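Local coordinates for ancillary protein 2 (Streptococcus pyogenes, PDB 4C0Z), which sits at the pilus tip, where its reactive thioester bonds can attach covalently to molecules on the host cell surface and so mediate adhesion, at residues C55-K60 with L87-R92; W73-E78 with I195-D200; G79-F84 with L98-L103. All blocks are in the same frame, centred on the assembly; numbering follows the deposited sequence. Where two conformers were deposited one is given.

Overall arrangement
From the N terminus, strand 51-56 runs into the turn of residues 57-60, and interaction 1 joins this end to the loop after helix 81-87, closing a loop that holds strand 72-78 and most of that helix. Strand 72-78 pairs with the distant strand 191-198 in interaction 2, which spans 116 residues, about half of them helical. Within that span interaction 3 sets the start of helix 81-87 against helix 98-108. Interaction 1 crosses both of the others in the sequence, whereas interaction 3 lies wholly inside the span of interaction 2. F56 and L87 pack on I195, and F84 meets F56 and I195, tying the turn after C55, the helices and the barrel sheet into one core.

Interaction 1: C55-K60 with L87-R92; sequences CFNLTK and LADKPR. With SPD (spermidine), chain B.
N57 reaches across to L87 and D89 from the turn that follows the thioester cysteine, in the N-terminal thioester domain of this adhesin. C55, the cysteine of the Cys-Gln thioester cross-link with Q204, lies on the strand that leads into the turn, a type I beta turn from N57 to K60. The N57 side chain has CG anti to its own carbonyl carbon (chi1 -51°), which starts the amide on its way to the helix end. There ND2 donates to L87 O at 2.9 Å, nearly straight and on a carbonyl lone pair. The same nitrogen makes a weak, bent bond to D89 OD1 at 2.8 Å, the amide and carboxylate planes being turned 55° apart. L87 O is thus the firm partner of ND2 and D89 OD1 a weak second one, while N57 OD1 has a weak bond to N205. Farther along the turn, T59 OG1 stands 3.6 Å from D89 OD2 as a plain contact. The F56 ring meets the helix end with its edge: CE2 lies 4.1 Å from L87 CB, and A88 N sits near the ring plane. Beyond, the ring meets that of F84. K60 NZ stays 4.9 Å from D89 OD1 without touching it and bonds instead to K201 O and, as a salt bridge, to D156 of the second subunit. D139 takes the N57 and L58 amides on one side of the turn; spermidine lies on the other, its C9 3.7 Å from C55 SG and its N10 donating to N57 O at 3.1 Å.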
# COMPACT_ATOMS: atom_id res chain seq x y z
N CYS I 55 -1.85 -10.15 -3.75
CA CYS I 55 -2.79 -9.08 -3.50
C CYS I 55 -2.70 -7.94 -4.48
O CYS I 55 -1.71 -7.80 -5.20
CB CYS I 55 -2.65 -8.58 -2.06
SG CYS I 55 -1.06 -7.80 -1.70
N PHE I 56 -3.73 -7.09 -4.47
CA PHE I 56 -3.81 -5.82 -5.19
C PHE I 56 -4.62 -4.84 -4.35
O PHE I 56 -5.21 -5.27 -3.36
CB PHE I 56 -4.25 -5.96 -6.64
CG PHE I 56 -5.62 -6.48 -6.96
CD1 PHE I 56 -5.87 -7.85 -6.98
CD2 PHE I 56 -6.62 -5.62 -7.39
CE1 PHE I 56 -7.12 -8.34 -7.38
CE2 PHE I 56 -7.87 -6.12 -7.79
CZ PHE I 56 -8.11 -7.47 -7.79
N ASN I 57 -4.62 -3.53 -4.71
CA ASN I 57 -5.21 -2.39 -3.97
C ASN I 57 -4.24 -2.03 -2.85
O ASN I 57 -4.46 -2.38 -1.68
CB ASN I 57 -6.61 -2.65 -3.42
CG ASN I 57 -7.60 -3.18 -4.43
OD1 ASN I 57 -8.05 -4.31 -4.34
ND2 ASN I 57 -7.98 -2.39 -5.39
N LEU I 58 -3.15 -1.34 -3.20
CA LEU I 58 -2.10 -0.94 -2.26
C LEU I 58 -2.56 -0.08 -1.10
O LEU I 58 -1.90 -0.06 -0.07
CB LEU I 58 -0.94 -0.25 -2.99
CG LEU I 58 -0.07 -1.11 -3.88
CD1 LEU I 58 0.96 -0.25 -4.60
CD2 LEU I 58 0.63 -2.18 -3.06
N THR I 59 -3.66 0.65 -1.25
CA THR I 59 -4.12 1.56 -0.19
C THR I 59 -5.08 0.86 0.79
O THR I 59 -5.54 1.50 1.72
CB THR I 59 -4.69 2.87 -0.78
OG1 THR I 59 -5.92 2.58 -1.41
CG2 THR I 59 -3.75 3.53 -1.77
N LYS I 60 -5.34 -0.44 0.60
CA LYS I 60 -6.20 -1.25 1.48
C LYS I 60 -5.37 -2.13 2.40
O LYS I 60 -4.16 -2.12 2.29
CB LYS I 60 -7.26 -2.03 0.68
CG LYS I 60 -8.23 -1.07 0.00
CD LYS I 60 -9.24 -1.79 -0.84
CE LYS I 60 -10.24 -0.79 -1.37
NZ LYS I 60 -11.50 -1.46 -1.77
N LEU I 87 -12.61 -3.82 -9.74
CA LEU I 87 -12.04 -3.95 -8.39
C LEU I 87 -10.69 -3.26 -8.14
O LEU I 87 -10.37 -3.00 -6.98
CB LEU I 87 -11.92 -5.45 -8.04
CG LEU I 87 -13.25 -6.20 -7.95
CD1 LEU I 87 -13.02 -7.68 -7.84
CD2 LEU I 87 -14.10 -5.68 -6.78
N ALA I 88 -9.90 -2.99 -9.17
CA ALA I 88 -8.60 -2.35 -9.01
C ALA I 88 -8.74 -0.84 -9.00
O ALA I 88 -9.57 -0.29 -9.73
CB ALA I 88 -7.64 -2.79 -10.12
N ASP I 89 -7.94 -0.17 -8.15
CA ASP I 89 -7.91 1.27 -8.01
C ASP I 89 -7.23 1.92 -9.23
O ASP I 89 -7.85 2.77 -9.89
CB ASP I 89 -7.18 1.67 -6.70
CG ASP I 89 -7.92 1.42 -5.39
OD1 ASP I 89 -8.56 0.36 -5.25
OD2 ASP I 89 -7.77 2.24 -4.45
N LYS I 90 -5.97 1.54 -9.53
CA LYS I 90 -5.18 2.11 -10.64
C LYS I 90 -4.57 1.03 -11.55
O LYS I 90 -3.34 0.93 -11.60
CB LYS I 90 -4.04 3.00 -10.07
CG LYS I 90 -4.49 4.16 -9.18
CD LYS I 90 -3.38 4.63 -8.24
CE LYS I 90 -3.85 5.78 -7.41
NZ LYS I 90 -3.03 5.93 -6.18
N PRO I 91 -5.35 0.21 -12.30
CA PRO I 91 -4.71 -0.81 -13.15
C PRO I 91 -3.96 -0.22 -14.34
O PRO I 91 -4.38 0.79 -14.88
CB PRO I 91 -5.88 -1.71 -13.56
CG PRO I 91 -7.07 -0.83 -13.53
CD PRO I 91 -6.83 0.15 -12.40
N ARG I 92 -2.82 -0.83 -14.71
CA ARG I 92 -1.98 -0.43 -15.85
C ARG I 92 -2.61 -1.07 -17.10
O ARG I 92 -2.23 -2.17 -17.50
CB ARG I 92 -0.53 -0.88 -15.63
CG ARG I 92 0.49 -0.13 -16.45
CD ARG I 92 1.91 -0.64 -16.25
NE ARG I 92 2.45 -0.29 -14.93
CZ ARG I 92 3.07 0.85 -14.63
NH1 ARG I 92 3.22 1.79 -15.56
NH2 ARG I 92 3.53 1.06 -13.41
N1 SPD B . 0.77 2.25 4.34
C2 SPD B . -0.43 2.70 3.65
C3 SPD B . -1.09 1.52 2.91
C4 SPD B . -1.05 0.23 3.71
C5 SPD B . -1.53 -0.87 2.78
N6 SPD B . -0.62 -2.00 2.77
C7 SPD B . -1.18 -3.15 1.99
C8 SPD B . -0.45 -3.27 0.61
C9 SPD B . -1.06 -4.44 -0.22
N10 SPD B . -2.52 -4.42 -0.27

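Interaction 2: W73-E78 with I195-D200; sequences WYKKLE and IFQSSD
W73 O is gripped twice: S199 N donates to it at 2.9 Å, and a water gives it a second hydrogen. That water also donates to S198 OG at 2.8 Å, and the hydroxyl in turn donates to D200 O, so the end of strand 195-198 and the bend after it are pinned to strand 73-78. Further along, K75 and Q197 form a hydrogen-bonded antiparallel pair, closed by Q197 N to K75 O at 2.8 Å and the return bond from K75 N. L77 and I195 repeat the pattern. The non-hydrogen-bonded pairs Y74-S198 and K76-F196 put their side chains on one face. There the Y74 side chain crosses that of F196 at about a right angle, its CD2 3.8 Å from F196 CB, while CE2 rests 3.6 Å from S198 CB; Y74 OH bonds to Q204 O, a residue of the thioester. K76 has CG anti to its backbone N (chi1 -175°) and then runs extended beside the F196 ring, pointing the same way, with CB 3.6 Å from F196 CE2. W19 meets that ring edge-to-face. On the opposite face L77 CD1 lies 4.0 Å from Q197 CB, near L87 of helix 81-87. This is the antiparallel pairing of strands 72-78 and 191-198 in the six-stranded barrel sheet of the thioester domain.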
# COMPACT_ATOMS: atom_id res chain seq x y z
N TRP I 73 -13.02 -12.91 4.13
CA TRP I 73 -13.79 -13.76 3.21
C TRP I 73 -13.82 -13.21 1.83
O TRP I 73 -13.89 -12.00 1.64
CB TRP I 73 -15.17 -14.05 3.77
CG TRP I 73 -15.12 -14.54 5.19
CD1 TRP I 73 -15.38 -13.80 6.31
CD2 TRP I 73 -14.60 -15.80 5.65
NE1 TRP I 73 -15.14 -14.55 7.44
CE2 TRP I 73 -14.66 -15.78 7.06
CE3 TRP I 73 -14.11 -16.95 5.00
CZ2 TRP I 73 -14.28 -16.89 7.83
CZ3 TRP I 73 -13.74 -18.04 5.77
CH2 TRP I 73 -13.81 -18.00 7.17
N TYR I 74 -13.72 -14.13 0.84
CA TYR I 74 -13.60 -13.79 -0.58
C TYR I 74 -14.58 -14.52 -1.49
O TYR I 74 -14.95 -15.66 -1.21
CB TYR I 74 -12.16 -14.04 -1.07
CG TYR I 74 -11.14 -13.12 -0.44
CD1 TYR I 74 -10.61 -13.38 0.83
CD2 TYR I 74 -10.70 -11.98 -1.10
CE1 TYR I 74 -9.71 -12.49 1.44
CE2 TYR I 74 -9.80 -11.10 -0.51
CZ TYR I 74 -9.31 -11.36 0.76
OH TYR I 74 -8.41 -10.49 1.34
N LYS I 75 -14.95 -13.86 -2.60
CA LYS I 75 -15.82 -14.40 -3.65
C LYS I 75 -14.91 -14.64 -4.87
O LYS I 75 -14.18 -13.73 -5.29
CB LYS I 75 -16.92 -13.37 -3.99
CG LYS I 75 -17.88 -13.76 -5.12
CD LYS I 75 -18.91 -12.65 -5.28
CE LYS I 75 -19.99 -13.03 -6.26
NZ LYS I 75 -21.01 -11.95 -6.38
N LYS I 76 -14.92 -15.86 -5.42
CA LYS I 76 -14.10 -16.22 -6.59
C LYS I 76 -14.80 -15.75 -7.88
O LYS I 76 -15.96 -16.07 -8.12
CB LYS I 76 -13.82 -17.74 -6.64
CG LYS I 76 -12.86 -18.17 -7.76
CD LYS I 76 -12.54 -19.65 -7.69
CE LYS I 76 -11.97 -20.18 -8.99
NZ LYS I 76 -11.37 -21.54 -8.85
N LEU I 77 -14.07 -14.99 -8.71
CA LEU I 77 -14.57 -14.46 -9.98
C LEU I 77 -13.60 -14.81 -11.08
O LEU I 77 -12.45 -15.18 -10.81
CB LEU I 77 -14.72 -12.92 -9.93
CG LEU I 77 -15.60 -12.30 -8.83
CD1 LEU I 77 -15.34 -10.82 -8.74
CD2 LEU I 77 -17.09 -12.54 -9.10
N GLU I 78 -14.07 -14.71 -12.32
CA GLU I 78 -13.29 -14.92 -13.54
C GLU I 78 -12.27 -13.81 -13.62
O GLU I 78 -12.62 -12.64 -13.43
CB GLU I 78 -14.20 -14.88 -14.78
CG GLU I 78 -14.81 -16.23 -15.14
CD GLU I 78 -16.14 -16.19 -15.86
OE1 GLU I 78 -16.38 -15.23 -16.64
OE2 GLU I 78 -16.94 -17.13 -15.68
N ILE I 195 -9.88 -13.98 -9.82
CA ILE I 195 -9.88 -12.81 -8.94
C ILE I 195 -10.71 -13.17 -7.70
O ILE I 195 -11.81 -13.70 -7.82
CB ILE I 195 -10.39 -11.51 -9.65
CG1 ILE I 195 -9.42 -11.05 -10.77
CG2 ILE I 195 -10.64 -10.39 -8.65
CD1 ILE I 195 -10.04 -10.15 -11.80
N PHE I 196 -10.18 -12.87 -6.52
CA PHE I 196 -10.85 -13.10 -5.25
C PHE I 196 -11.25 -11.75 -4.69
O PHE I 196 -10.39 -10.93 -4.32
CB PHE I 196 -9.98 -13.94 -4.30
CG PHE I 196 -9.84 -15.36 -4.80
CD1 PHE I 196 -8.82 -15.71 -5.68
CD2 PHE I 196 -10.76 -16.33 -4.41
CE1 PHE I 196 -8.72 -17.02 -6.17
CE2 PHE I 196 -10.64 -17.64 -4.88
CZ PHE I 196 -9.64 -17.97 -5.77
N GLN I 197 -12.56 -11.49 -4.70
CA GLN I 197 -13.12 -10.22 -4.25
C GLN I 197 -13.35 -10.26 -2.75
O GLN I 197 -14.06 -11.13 -2.27
CB GLN I 197 -14.42 -9.90 -5.01
CG GLN I 197 -15.07 -8.59 -4.58
CD GLN I 197 -16.40 -8.31 -5.25
OE1 GLN I 197 -16.87 -9.07 -6.10
NE2 GLN I 197 -17.03 -7.22 -4.86
N SER I 198 -12.74 -9.32 -2.02
CA SER I 198 -12.89 -9.21 -0.57
C SER I 198 -14.29 -8.74 -0.21
O SER I 198 -14.74 -7.76 -0.79
CB SER I 198 -11.89 -8.18 -0.01
OG SER I 198 -11.97 -8.15 1.40
N SER I 199 -14.92 -9.40 0.77
CA SER I 199 -16.24 -9.06 1.31
C SER I 199 -16.17 -7.69 1.98
O SER I 199 -17.03 -6.83 1.76
CB SER I 199 -16.69 -10.11 2.32
OG SER I 199 -17.94 -9.76 2.90
N ASP I 200 -15.12 -7.50 2.78
CA ASP I 200 -14.82 -6.30 3.53
C ASP I 200 -14.01 -5.39 2.58
O ASP I 200 -12.88 -5.72 2.22
CB ASP I 200 -13.98 -6.70 4.76
CG ASP I 200 -13.69 -5.58 5.75
OD1 ASP I 200 -13.74 -4.40 5.35
OD2 ASP I 200 -13.46 -5.88 6.94
O HOH W 1 -12.80 -9.99 3.38

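Interaction 3: G79-F84 with L98-L103; sequences GTNENF and LQQNIL
N81 and Q99 make the polar part of this contact. With CG anti to its own carbonyl carbon (chi1 -73°), the N81 side chain brings OD1 within 3.0 Å of Q99 N, and the resulting bond is almost straight at 170°. The N81 side-chain carbonyl thus takes up a backbone N-H in the first turn of helix 98-108, where no preceding turn supplies an acceptor. The same OD1 also lies 3.5 Å from L98 CB. The Q99 side chain, extended beyond CG, crosses N81 at about a right angle with the two amide planes 73° apart, and runs over the backbone of G79 and T80. Its NE2 comes to 2.8 Å from G79 O, but the angle is too poor for a hydrogen bond, and the aliphatic CG lies 3.3 Å from the same oxygen. Q100 OE1 is buried by the contact without a polar partner in the model.

Helix 81-87 begins here, soon after strand 72-78 of the barrel, with T80 as its N-cap: T80 OG1 accepts from N83 N at 3.2 Å. Beside it, N83 ND2 reaches back to E78 O on that strand.

The apolar contacts centre on F84. Its CB touches L98 CD2 at 3.6 Å, the two side chains lying at a slant to one another. I102 approaches tip to tip and sets CD1 over one face of the ring in a CH-pi contact, 4.0 Å from the centroid and offset toward the rim, where CZ is the nearest ring atom. I102 packs against I134 and T138 of helix 123-138 as well, while F84 also touches L193, I195 and L207 of the sheet.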
# COMPACT_ATOMS: atom_id res chain seq x y z
N GLY I 79 -11.01 -14.16 -13.83
CA GLY I 79 -9.92 -13.19 -13.92
C GLY I 79 -9.87 -12.37 -15.20
O GLY I 79 -8.79 -12.20 -15.76
N THR I 80 -11.03 -11.85 -15.67
CA THR I 80 -11.17 -11.02 -16.88
C THR I 80 -10.66 -9.57 -16.63
O THR I 80 -10.46 -9.18 -15.47
CB THR I 80 -12.65 -10.98 -17.31
OG1 THR I 80 -13.41 -10.23 -16.37
CG2 THR I 80 -13.26 -12.37 -17.48
N ASN I 81 -10.53 -8.77 -17.72
CA ASN I 81 -10.14 -7.35 -17.67
C ASN I 81 -11.25 -6.51 -17.03
O ASN I 81 -10.96 -5.59 -16.26
CB ASN I 81 -9.80 -6.82 -19.06
CG ASN I 81 -8.48 -7.34 -19.59
OD1 ASN I 81 -7.44 -7.27 -18.92
ND2 ASN I 81 -8.48 -7.85 -20.81
N GLU I 82 -12.52 -6.85 -17.33
CA GLU I 82 -13.72 -6.21 -16.79
C GLU I 82 -13.74 -6.29 -15.25
O GLU I 82 -13.98 -5.27 -14.61
CB GLU I 82 -14.99 -6.85 -17.40
CG GLU I 82 -16.29 -6.13 -17.08
CD GLU I 82 -17.56 -6.76 -17.65
OE1 GLU I 82 -17.49 -7.44 -18.70
OE2 GLU I 82 -18.63 -6.58 -17.02
N ASN I 83 -13.45 -7.47 -14.67
CA ASN I 83 -13.42 -7.65 -13.23
C ASN I 83 -12.26 -6.91 -12.56
O ASN I 83 -12.44 -6.42 -11.44
CB ASN I 83 -13.47 -9.12 -12.83
CG ASN I 83 -14.85 -9.72 -13.02
OD1 ASN I 83 -15.88 -9.05 -12.91
ND2 ASN I 83 -14.90 -11.02 -13.27
N PHE I 84 -11.12 -6.74 -13.26
CA PHE I 84 -9.99 -5.95 -12.75
C PHE I 84 -10.35 -4.49 -12.72
O PHE I 84 -10.07 -3.83 -11.73
CB PHE I 84 -8.71 -6.13 -13.58
CG PHE I 84 -7.86 -7.29 -13.14
CD1 PHE I 84 -7.30 -7.32 -11.86
CD2 PHE I 84 -7.63 -8.37 -13.99
CE1 PHE I 84 -6.52 -8.40 -11.45
CE2 PHE I 84 -6.84 -9.44 -13.58
CZ PHE I 84 -6.30 -9.46 -12.31
N LEU I 98 -3.90 -6.55 -19.70
CA LEU I 98 -3.70 -6.61 -18.24
C LEU I 98 -3.78 -8.07 -17.77
O LEU I 98 -2.77 -8.61 -17.33
CB LEU I 98 -4.71 -5.70 -17.51
CG LEU I 98 -4.61 -5.62 -15.97
CD1 LEU I 98 -3.36 -4.88 -15.51
CD2 LEU I 98 -5.82 -4.93 -15.41
N GLN I 99 -4.94 -8.72 -17.97
CA GLN I 99 -5.21 -10.13 -17.67
C GLN I 99 -4.05 -11.04 -18.14
O GLN I 99 -3.54 -11.82 -17.33
CB GLN I 99 -6.55 -10.53 -18.33
CG GLN I 99 -6.84 -12.03 -18.42
CD GLN I 99 -8.24 -12.32 -18.94
OE1 GLN I 99 -8.72 -11.71 -19.91
NE2 GLN I 99 -8.90 -13.29 -18.34
N GLN I 100 -3.62 -10.90 -19.42
CA GLN I 100 -2.53 -11.67 -20.06
C GLN I 100 -1.19 -11.44 -19.40
O GLN I 100 -0.44 -12.40 -19.18
CB GLN I 100 -2.46 -11.39 -21.58
CG GLN I 100 -3.65 -11.94 -22.35
CD GLN I 100 -4.81 -10.98 -22.51
OE1 GLN I 100 -4.95 -9.98 -21.80
NE2 GLN I 100 -5.69 -11.28 -23.45
N ASN I 101 -0.89 -10.18 -19.05
CA ASN I 101 0.34 -9.80 -18.37
C ASN I 101 0.42 -10.42 -16.99
O ASN I 101 1.46 -10.96 -16.62
CB ASN I 101 0.50 -8.28 -18.32
CG ASN I 101 0.93 -7.71 -19.65
OD1 ASN I 101 1.68 -8.32 -20.41
ND2 ASN I 101 0.43 -6.54 -19.96
N ILE I 102 -0.70 -10.38 -16.24
CA ILE I 102 -0.80 -10.94 -14.90
C ILE I 102 -0.62 -12.46 -14.97
O ILE I 102 0.21 -13.00 -14.22
CB ILE I 102 -2.10 -10.46 -14.18
CG1 ILE I 102 -1.95 -8.98 -13.75
CG2 ILE I 102 -2.43 -11.35 -12.97
CD1 ILE I 102 -3.21 -8.22 -13.61
N LEU I 103 -1.32 -13.12 -15.91
CA LEU I 103 -1.22 -14.57 -16.14
C LEU I 103 0.21 -14.99 -16.45
O LEU I 103 0.68 -15.99 -15.91
CB LEU I 103 -2.14 -15.02 -17.27
CG LEU I 103 -3.41 -15.81 -16.89
CD1 LEU I 103 -4.06 -16.39 -18.11
CD2 LEU I 103 -3.11 -16.94 -15.91